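Local coordinates for protein proline dehydrogenase (Bradyrhizobium japonicum USDA 110, PDB 3HAZ) that probably oxidises L-proline to L-glutamate in two steps, with an FAD-dependent proline dehydrogenase and an NAD-dependent aldehyde dehydrogenase joined in one chain, at residues Pro16-Ile21 with Pro364-Lys369; Leu342-Tyr347 with Ala370-Asn375. One frame throughout, in Å; residues are numbered along the deposited sequence.

Contact 1 (Pro16-Ile21 with Pro364-Lys369). With FAD (flavin-adenine dinucleotide), chain C; SO4 (sulfate ion), chain F.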
loop_
_atom_site.group_PDB
_atom_site.type_symbol
_atom_site.label_atom_id
_atom_site.label_comp_id
_atom_site.label_asym_id
_atom_site.label_seq_id
_atom_site.Cartn_x
_atom_site.Cartn_y
_atom_site.Cartn_z
ATOM N N PRO A 16 27.039 -21.666 17.952
ATOM C CA PRO A 16 27.357 -21.810 16.524
ATOM C C PRO A 16 26.156 -21.530 15.620
ATOM O O PRO A 16 25.019 -21.444 16.095
ATOM C CB PRO A 16 27.796 -23.275 16.399
ATOM C CG PRO A 16 27.218 -23.966 17.591
ATOM C CD PRO A 16 27.127 -22.941 18.686
ATOM N N ASP A 17 26.424 -21.393 14.323
ATOM C CA ASP A 17 25.411 -21.030 13.329
ATOM C C ASP A 17 24.396 -22.145 13.079
ATOM O O ASP A 17 24.764 -23.272 12.745
ATOM C CB ASP A 17 26.100 -20.644 12.016
ATOM C CG ASP A 17 25.125 -20.482 10.864
ATOM O OD1 ASP A 17 24.176 -19.673 10.980
ATOM O OD2 ASP A 17 25.317 -21.162 9.835
ATOM N N ASP A 18 23.115 -21.815 13.224
ATOM C CA ASP A 18 22.040 -22.793 13.091
ATOM C C ASP A 18 22.049 -23.488 11.732
ATOM O O ASP A 18 21.865 -24.703 11.644
ATOM C CB ASP A 18 20.678 -22.127 13.302
ATOM C CG ASP A 18 20.533 -21.499 14.679
ATOM O OD1 ASP A 18 21.393 -20.674 15.069
ATOM O OD2 ASP A 18 19.542 -21.820 15.367
ATOM N N ALA A 19 22.249 -22.702 10.678
ATOM C CA ALA A 19 22.182 -23.193 9.303
ATOM C C ALA A 19 23.154 -24.337 9.036
ATOM O O ALA A 19 22.786 -25.350 8.441
ATOM C CB ALA A 19 22.429 -22.051 8.324
ATOM N N GLU A 20 24.398 -24.165 9.470
ATOM C CA GLU A 20 25.418 -25.193 9.287
ATOM C C GLU A 20 25.065 -26.478 10.034
ATOM O O GLU A 20 25.383 -27.579 9.579
ATOM C CB GLU A 20 26.788 -24.671 9.726
ATOM C CG GLU A 20 27.255 -23.469 8.909
ATOM C CD GLU A 20 28.621 -22.954 9.327
ATOM O OE1 GLU A 20 29.018 -23.187 10.488
ATOM O OE2 GLU A 20 29.293 -22.313 8.490
ATOM N N ILE A 21 24.417 -26.340 11.188
ATOM C CA ILE A 21 23.954 -27.514 11.926
ATOM C C ILE A 21 22.837 -28.191 11.137
ATOM O O ILE A 21 22.846 -29.406 10.941
ATOM C CB ILE A 21 23.479 -27.157 13.360
ATOM C CG1 ILE A 21 24.673 -26.722 14.217
ATOM C CG2 ILE A 21 22.782 -28.345 14.010
ATOM C CD1 ILE A 21 24.294 -26.241 15.601
ATOM N N PRO A 364 22.558 -20.020 22.481
ATOM C CA PRO A 364 23.070 -21.375 22.732
ATOM C C PRO A 364 22.021 -22.444 22.426
ATOM O O PRO A 364 22.338 -23.637 22.372
ATOM C CB PRO A 364 23.389 -21.359 24.230
ATOM C CG PRO A 364 22.481 -20.315 24.808
ATOM C CD PRO A 364 22.284 -19.279 23.728
ATOM N N VAL A 365 20.779 -22.010 22.241
ATOM C CA VAL A 365 19.686 -22.918 21.931
ATOM C C VAL A 365 19.200 -22.646 20.522
ATOM O O VAL A 365 19.394 -21.550 19.999
ATOM C CB VAL A 365 18.489 -22.720 22.881
ATOM C CG1 VAL A 365 18.796 -23.271 24.274
ATOM C CG2 VAL A 365 18.097 -21.242 22.944
ATOM N N PHE A 366 18.576 -23.645 19.904
ATOM C CA PHE A 366 17.897 -23.422 18.634
ATOM C C PHE A 366 16.727 -22.468 18.870
ATOM O O PHE A 366 16.231 -22.352 19.994
ATOM C CB PHE A 366 17.429 -24.750 18.031
ATOM C CG PHE A 366 18.554 -25.736 17.797
ATOM C CD1 PHE A 366 19.480 -25.528 16.779
ATOM C CD2 PHE A 366 18.691 -26.855 18.596
ATOM C CE1 PHE A 366 20.517 -26.427 16.565
ATOM C CE2 PHE A 366 19.728 -27.751 18.395
ATOM C CZ PHE A 366 20.643 -27.539 17.377
ATOM N N THR A 367 16.297 -21.773 17.822
ATOM C CA THR A 367 15.197 -20.824 17.959
ATOM C C THR A 367 13.953 -21.247 17.195
ATOM O O THR A 367 12.912 -20.597 17.294
ATOM C CB THR A 367 15.602 -19.397 17.544
ATOM O OG1 THR A 367 16.322 -19.438 16.307
ATOM C CG2 THR A 367 16.477 -18.757 18.618
ATOM N N ARG A 368 14.061 -22.321 16.417
ATOM C CA ARG A 368 12.870 -22.943 15.849
ATOM C C ARG A 368 12.625 -24.294 16.512
ATOM O O ARG A 368 13.542 -25.101 16.654
ATOM C CB ARG A 368 12.983 -23.097 14.328
ATOM C CG ARG A 368 12.782 -21.789 13.572
ATOM C CD ARG A 368 12.653 -22.019 12.073
ATOM N NE ARG A 368 11.466 -22.802 11.736
ATOM C CZ ARG A 368 11.104 -23.109 10.494
ATOM N NH1 ARG A 368 11.837 -22.694 9.467
ATOM N NH2 ARG A 368 10.012 -23.831 10.277
ATOM N N LYS A 369 11.381 -24.531 16.906
ATOM C CA LYS A 369 11.016 -25.727 17.655
ATOM C C LYS A 369 11.370 -27.000 16.884
ATOM O O LYS A 369 11.837 -27.988 17.470
ATOM C CB LYS A 369 9.522 -25.683 18.004
ATOM C CG LYS A 369 9.104 -26.543 19.204
ATOM C CD LYS A 369 8.826 -27.980 18.790
ATOM C CE LYS A 369 8.182 -28.769 19.920
ATOM N NZ LYS A 369 7.742 -30.117 19.468
HETATM P PA FAD C . 7.440 -30.846 22.994
HETATM O O1A FAD C . 6.020 -30.041 22.924
HETATM O O2A FAD C . 7.628 -31.757 21.866
HETATM O O5B FAD C . 8.652 -29.762 22.979
HETATM C C5B FAD C . 8.607 -28.715 23.905
HETATM C C4B FAD C . 9.960 -27.993 23.934
HETATM O O4B FAD C . 10.706 -27.731 22.624
HETATM C C3B FAD C . 10.465 -27.157 24.946
HETATM O O3B FAD C . 10.330 -27.567 26.296
HETATM C C2B FAD C . 11.785 -26.676 24.400
HETATM O O2B FAD C . 12.954 -27.292 24.905
HETATM C C1B FAD C . 11.631 -26.706 22.921
HETATM N N9A FAD C . 11.166 -25.501 22.258
HETATM C C8A FAD C . 9.935 -24.866 22.384
HETATM N N7A FAD C . 9.930 -23.797 21.530
HETATM C C5A FAD C . 11.177 -23.777 20.864
HETATM C C6A FAD C . 11.758 -22.856 19.826
HETATM N N6A FAD C . 10.991 -21.721 19.327
HETATM N N1A FAD C . 12.967 -23.068 19.352
HETATM C C2A FAD C . 13.727 -24.164 19.807
HETATM N N3A FAD C . 13.169 -25.047 20.806
HETATM C C4A FAD C . 11.908 -24.824 21.298
HETATM N N1 FAD C . 14.741 -30.030 30.927
HETATM C C2 FAD C . 15.910 -29.424 31.319
HETATM O O2 FAD C . 16.297 -28.243 30.723
HETATM N N3 FAD C . 16.695 -30.000 32.375
HETATM C C4 FAD C . 16.284 -31.149 32.990
HETATM O O4 FAD C . 17.083 -31.746 33.973
HETATM C C4X FAD C . 15.064 -31.788 32.578
HETATM N N5 FAD C . 14.605 -33.051 33.235
HETATM C C5X FAD C . 13.397 -33.662 32.820
HETATM C C6 FAD C . 12.944 -34.899 33.474
HETATM C C7 FAD C . 11.740 -35.509 33.054
HETATM C C7M FAD C . 11.271 -36.776 33.753
HETATM C C8 FAD C . 10.940 -34.913 31.959
HETATM C C8M FAD C . 9.624 -35.552 31.486
HETATM C C9 FAD C . 11.376 -33.730 31.337
HETATM C C9A FAD C . 12.626 -33.082 31.775
HETATM N N10 FAD C . 13.086 -31.848 31.132
HETATM C C10 FAD C . 14.319 -31.231 31.563
HETATM C "C1'" FAD C . 12.416 -31.286 29.915
HETATM C "C2'" FAD C . 11.320 -30.219 30.167
HETATM O "O2'" FAD C . 10.916 -30.246 31.532
HETATM C "C3'" FAD C . 10.156 -30.457 29.191
HETATM O "O3'" FAD C . 9.359 -31.546 29.642
HETATM C "C4'" FAD C . 10.638 -30.752 27.725
HETATM O "O4'" FAD C . 11.605 -29.914 27.193
HETATM C "C5'" FAD C . 9.445 -30.947 26.751
HETATM O "O5'" FAD C . 9.783 -31.728 25.615
HETATM P P FAD C . 8.584 -32.647 24.931
HETATM O O1P FAD C . 9.228 -33.576 23.705
HETATM O O2P FAD C . 7.938 -33.463 25.965
HETATM O O3P FAD C . 7.429 -31.605 24.431
HETATM S S SO4 F . 8.513 -24.292 13.730
HETATM O O1 SO4 F . 8.215 -24.706 12.359
HETATM O O2 SO4 F . 9.102 -22.952 13.743
HETATM O O3 SO4 F . 7.269 -24.281 14.492
HETATM O O4 SO4 F . 9.456 -25.241 14.307
HETATM O O HOH W 1 17.160 -22.819 15.134
HETATM O O HOH W 2 19.723 -20.200 17.521
#

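Contact 2 (Leu342-Tyr347 with Ala370-Asn375). With FAD (flavin-adenine dinucleotide), chain C; SO4 (sulfate ion), chain F.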
loop_
_atom_site.group_PDB
_atom_site.type_symbol
_atom_site.label_atom_id
_atom_site.label_comp_id
_atom_site.label_asym_id
_atom_site.label_seq_id
_atom_site.Cartn_x
_atom_site.Cartn_y
_atom_site.Cartn_z
ATOM N N LEU A 342 17.988 -37.872 28.110
ATOM C CA LEU A 342 17.911 -36.896 27.031
ATOM C C LEU A 342 16.581 -36.159 27.113
ATOM O O LEU A 342 15.518 -36.780 27.131
ATOM C CB LEU A 342 18.056 -37.572 25.668
ATOM C CG LEU A 342 18.187 -36.630 24.474
ATOM C CD1 LEU A 342 19.538 -35.892 24.510
ATOM C CD2 LEU A 342 18.006 -37.396 23.162
ATOM N N VAL A 343 16.650 -34.834 27.172
ATOM C CA VAL A 343 15.462 -33.998 27.225
ATOM C C VAL A 343 15.616 -32.932 26.154
ATOM O O VAL A 343 16.706 -32.732 25.614
ATOM C CB VAL A 343 15.346 -33.266 28.577
ATOM C CG1 VAL A 343 15.452 -34.248 29.747
ATOM C CG2 VAL A 343 16.426 -32.182 28.677
ATOM N N LYS A 344 14.535 -32.229 25.853
ATOM C CA LYS A 344 14.646 -31.090 24.961
ATOM C C LYS A 344 15.197 -29.881 25.725
ATOM O O LYS A 344 16.305 -29.424 25.437
ATOM C CB LYS A 344 13.319 -30.831 24.246
ATOM C CG LYS A 344 13.018 -31.952 23.240
ATOM C CD LYS A 344 11.626 -31.890 22.610
ATOM C CE LYS A 344 11.393 -33.159 21.779
ATOM N NZ LYS A 344 10.063 -33.196 21.117
ATOM N N GLY A 345 14.471 -29.399 26.731
ATOM C CA GLY A 345 14.995 -28.318 27.556
ATOM C C GLY A 345 13.941 -27.418 28.171
ATOM O O GLY A 345 12.987 -27.023 27.506
ATOM N N ALA A 346 14.124 -27.073 29.443
ATOM C CA ALA A 346 13.083 -26.376 30.201
ATOM C C ALA A 346 13.243 -24.859 30.343
ATOM O O ALA A 346 12.406 -24.216 30.976
ATOM C CB ALA A 346 12.938 -27.001 31.583
ATOM N N TYR A 347 14.301 -24.290 29.773
ATOM C CA TYR A 347 14.635 -22.887 30.036
ATOM C C TYR A 347 14.737 -22.036 28.769
ATOM O O TYR A 347 15.449 -21.029 28.757
ATOM C CB TYR A 347 15.971 -22.786 30.801
ATOM C CG TYR A 347 16.048 -23.626 32.066
ATOM C CD1 TYR A 347 16.371 -24.980 32.010
ATOM C CD2 TYR A 347 15.814 -23.057 33.319
ATOM C CE1 TYR A 347 16.450 -25.752 33.166
ATOM C CE2 TYR A 347 15.890 -23.818 34.479
ATOM C CZ TYR A 347 16.210 -25.161 34.394
ATOM O OH TYR A 347 16.275 -25.914 35.537
ATOM N N ALA A 370 11.161 -26.967 15.569
ATOM C CA ALA A 370 11.465 -28.109 14.710
ATOM C C ALA A 370 12.947 -28.466 14.725
ATOM O O ALA A 370 13.306 -29.623 14.527
ATOM C CB ALA A 370 11.002 -27.847 13.278
ATOM N N MET A 371 13.806 -27.470 14.938
ATOM C CA MET A 371 15.242 -27.721 15.044
ATOM C C MET A 371 15.572 -28.453 16.349
ATOM O O MET A 371 16.457 -29.312 16.389
ATOM C CB MET A 371 16.046 -26.418 14.932
ATOM C CG MET A 371 16.200 -25.885 13.504
ATOM S SD MET A 371 17.136 -27.004 12.429
ATOM C CE MET A 371 18.819 -26.829 13.032
ATOM N N THR A 372 14.861 -28.115 17.420
ATOM C CA THR A 372 15.039 -28.842 18.671
ATOM C C THR A 372 14.592 -30.284 18.484
ATOM O O THR A 372 15.256 -31.218 18.939
ATOM C CB THR A 372 14.263 -28.195 19.833
ATOM O OG1 THR A 372 14.940 -26.998 20.240
ATOM C CG2 THR A 372 14.175 -29.150 21.025
ATOM N N ASP A 373 13.465 -30.457 17.803
ATOM C CA ASP A 373 12.923 -31.786 17.546
ATOM C C ASP A 373 13.873 -32.614 16.686
ATOM O O ASP A 373 14.078 -33.795 16.949
ATOM C CB ASP A 373 11.538 -31.696 16.893
ATOM C CG ASP A 373 10.434 -31.434 17.901
ATOM O OD1 ASP A 373 10.684 -31.575 19.123
ATOM O OD2 ASP A 373 9.313 -31.090 17.474
ATOM N N LEU A 374 14.455 -31.988 15.663
ATOM C CA LEU A 374 15.464 -32.637 14.838
ATOM C C LEU A 374 16.693 -33.036 15.644
ATOM O O LEU A 374 17.192 -34.152 15.519
ATOM C CB LEU A 374 15.919 -31.711 13.704
ATOM C CG LEU A 374 15.137 -31.702 12.392
ATOM C CD1 LEU A 374 15.853 -30.812 11.402
ATOM C CD2 LEU A 374 14.991 -33.111 11.838
ATOM N N ASN A 375 17.205 -32.108 16.443
ATOM C CA ASN A 375 18.406 -32.395 17.212
ATOM C C ASN A 375 18.160 -33.472 18.268
ATOM O O ASN A 375 19.057 -34.262 18.586
ATOM C CB ASN A 375 18.981 -31.128 17.856
ATOM C CG ASN A 375 20.467 -31.256 18.154
ATOM O OD1 ASN A 375 21.245 -31.637 17.287
ATOM N ND2 ASN A 375 20.864 -30.947 19.384
HETATM P PA FAD C . 7.440 -30.846 22.994
HETATM O O1A FAD C . 6.020 -30.041 22.924
HETATM O O2A FAD C . 7.628 -31.757 21.866
HETATM O O5B FAD C . 8.652 -29.762 22.979
HETATM C C5B FAD C . 8.607 -28.715 23.905
HETATM C C4B FAD C . 9.960 -27.993 23.934
HETATM O O4B FAD C . 10.706 -27.731 22.624
HETATM C C3B FAD C . 10.465 -27.157 24.946
HETATM O O3B FAD C . 10.330 -27.567 26.296
HETATM C C2B FAD C . 11.785 -26.676 24.400
HETATM O O2B FAD C . 12.954 -27.292 24.905
HETATM C C1B FAD C . 11.631 -26.706 22.921
HETATM N N9A FAD C . 11.166 -25.501 22.258
HETATM C C8A FAD C . 9.935 -24.866 22.384
HETATM N N7A FAD C . 9.930 -23.797 21.530
HETATM C C5A FAD C . 11.177 -23.777 20.864
HETATM C C6A FAD C . 11.758 -22.856 19.826
HETATM N N6A FAD C . 10.991 -21.721 19.327
HETATM N N1A FAD C . 12.967 -23.068 19.352
HETATM C C2A FAD C . 13.727 -24.164 19.807
HETATM N N3A FAD C . 13.169 -25.047 20.806
HETATM C C4A FAD C . 11.908 -24.824 21.298
HETATM N N1 FAD C . 14.741 -30.030 30.927
HETATM C C2 FAD C . 15.910 -29.424 31.319
HETATM O O2 FAD C . 16.297 -28.243 30.723
HETATM N N3 FAD C . 16.695 -30.000 32.375
HETATM C C4 FAD C . 16.284 -31.149 32.990
HETATM O O4 FAD C . 17.083 -31.746 33.973
HETATM C C4X FAD C . 15.064 -31.788 32.578
HETATM N N5 FAD C . 14.605 -33.051 33.235
HETATM C C5X FAD C . 13.397 -33.662 32.820
HETATM C C6 FAD C . 12.944 -34.899 33.474
HETATM C C7 FAD C . 11.740 -35.509 33.054
HETATM C C7M FAD C . 11.271 -36.776 33.753
HETATM C C8 FAD C . 10.940 -34.913 31.959
HETATM C C8M FAD C . 9.624 -35.552 31.486
HETATM C C9 FAD C . 11.376 -33.730 31.337
HETATM C C9A FAD C . 12.626 -33.082 31.775
HETATM N N10 FAD C . 13.086 -31.848 31.132
HETATM C C10 FAD C . 14.319 -31.231 31.563
HETATM C "C1'" FAD C . 12.416 -31.286 29.915
HETATM C "C2'" FAD C . 11.320 -30.219 30.167
HETATM O "O2'" FAD C . 10.916 -30.246 31.532
HETATM C "C3'" FAD C . 10.156 -30.457 29.191
HETATM O "O3'" FAD C . 9.359 -31.546 29.642
HETATM C "C4'" FAD C . 10.638 -30.752 27.725
HETATM O "O4'" FAD C . 11.605 -29.914 27.193
HETATM C "C5'" FAD C . 9.445 -30.947 26.751
HETATM O "O5'" FAD C . 9.783 -31.728 25.615
HETATM P P FAD C . 8.584 -32.647 24.931
HETATM O O1P FAD C . 9.228 -33.576 23.705
HETATM O O2P FAD C . 7.938 -33.463 25.965
HETATM O O3P FAD C . 7.429 -31.605 24.431
HETATM S S SO4 F . 8.513 -24.292 13.730
HETATM O O1 SO4 F . 8.215 -24.706 12.359
HETATM O O2 SO4 F . 9.102 -22.952 13.743
HETATM O O3 SO4 F . 7.269 -24.281 14.492
HETATM O O4 SO4 F . 9.456 -25.241 14.307
#

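Contact 1 (Pro16-Ile21 with Pro364-Lys369)
I21 lies obliquely against the ring of F366, its CD1 3.9 Å from CE1 of the phenylalanine and its CG2 close to the same corner. D18, one turn earlier, meets that ring at its edge: OD2 stands 4.0 Å from F366 CD1, with carboxylate and ring planes 80° apart. Two waters carry the polar part of the contact. Both donate to D18 OD2; one accepts from T367 N, the other donates to V365 O, while D18 OD1 forms a salt bridge with K318. Helix 18-28 lies against the loop leading into helix 369-384 of the proline dehydrogenase TIM barrel, where T367 O accepts from N6A of the FAD adenine at 3.0 Å. At the N-cap of helix 369-384, R368 bends at chi3 (64°) and presents its guanidinium edge to a sulfate, probably from the crystallisation liquor, NE to O2 (3.1 Å) and NH2 to O1 (2.9 Å). With an alanine here, the sulfate is likely to lose these two bonds, and the carbonyls of A490 and A496 their guanidinium donors. K369 crosses over a face of the adenine, CG near C8A and N7A, before NZ reaches FAD O2A at 2.9 Å.

Contact 2 (Leu342-Tyr347 with Ala370-Asn375)
K344 NZ forms a salt bridge with D373 OD1 at 2.6 Å, reaching the carboxylate from above, 38° out of its plane. The same ammonium group donates to FAD O2A (2.9 Å), more weakly to FAD O1P, and to T401 OG1, the four oxygens sharing three hydrogens; one lysine thus gathers both phosphates. Its chain is fully extended beyond CG, which carries NZ from just beyond the end of strand 338-343 to the diphosphate. D373 OD2 pairs with K369, and the negative charge of the carboxylate is likely to offset part of the charge of two lysines set beside the phosphates. After K344 the backbone takes over: G345 N donates to FAD O4' (2.9 Å), G345 O accepts from ribose O2B (2.6 Å) and O3B, and A346 N binds the flavin O2 at 2.8 Å. T372 OG1 donates to adenine N3A (2.7 Å); with OG1 beside the backbone N (chi1 -74°) and CG2 anti to it, the methyl packs on K344 CB at 3.7 Å. V343 lays its methyls against the flavin near N10 and N1. This is the C-terminal mouth of the barrel, where the strands of a TIM barrel place their ligands. Strand 338-343 runs between parallel strands 309-314 and 390-395, L342 packs on C379, A380 and L383 of helix 369-384, and helices 18-28 and 487-491 cover that helix from outside.

Both contacts are largely buried and meet on the FAD and on helix 369-384, whose start is shared between them. Contact 2 lies within the barrel domain, joining the end of strand 338-343 to helix 369-384, the second helix after it, through charge and bonds to the diphosphate, ribose and flavin. Contact 1 brings in a helix from the N-terminal end of the chain, over 340 residues away, and relies on apolar packing and bridging waters; its direct cofactor bonds come from the loop and K369. The two join where F366 packs on M371 and N375, and where the ammonium groups of K369 and K344 approach the same phosphate oxygen. One sulfate is held by R368 and A370.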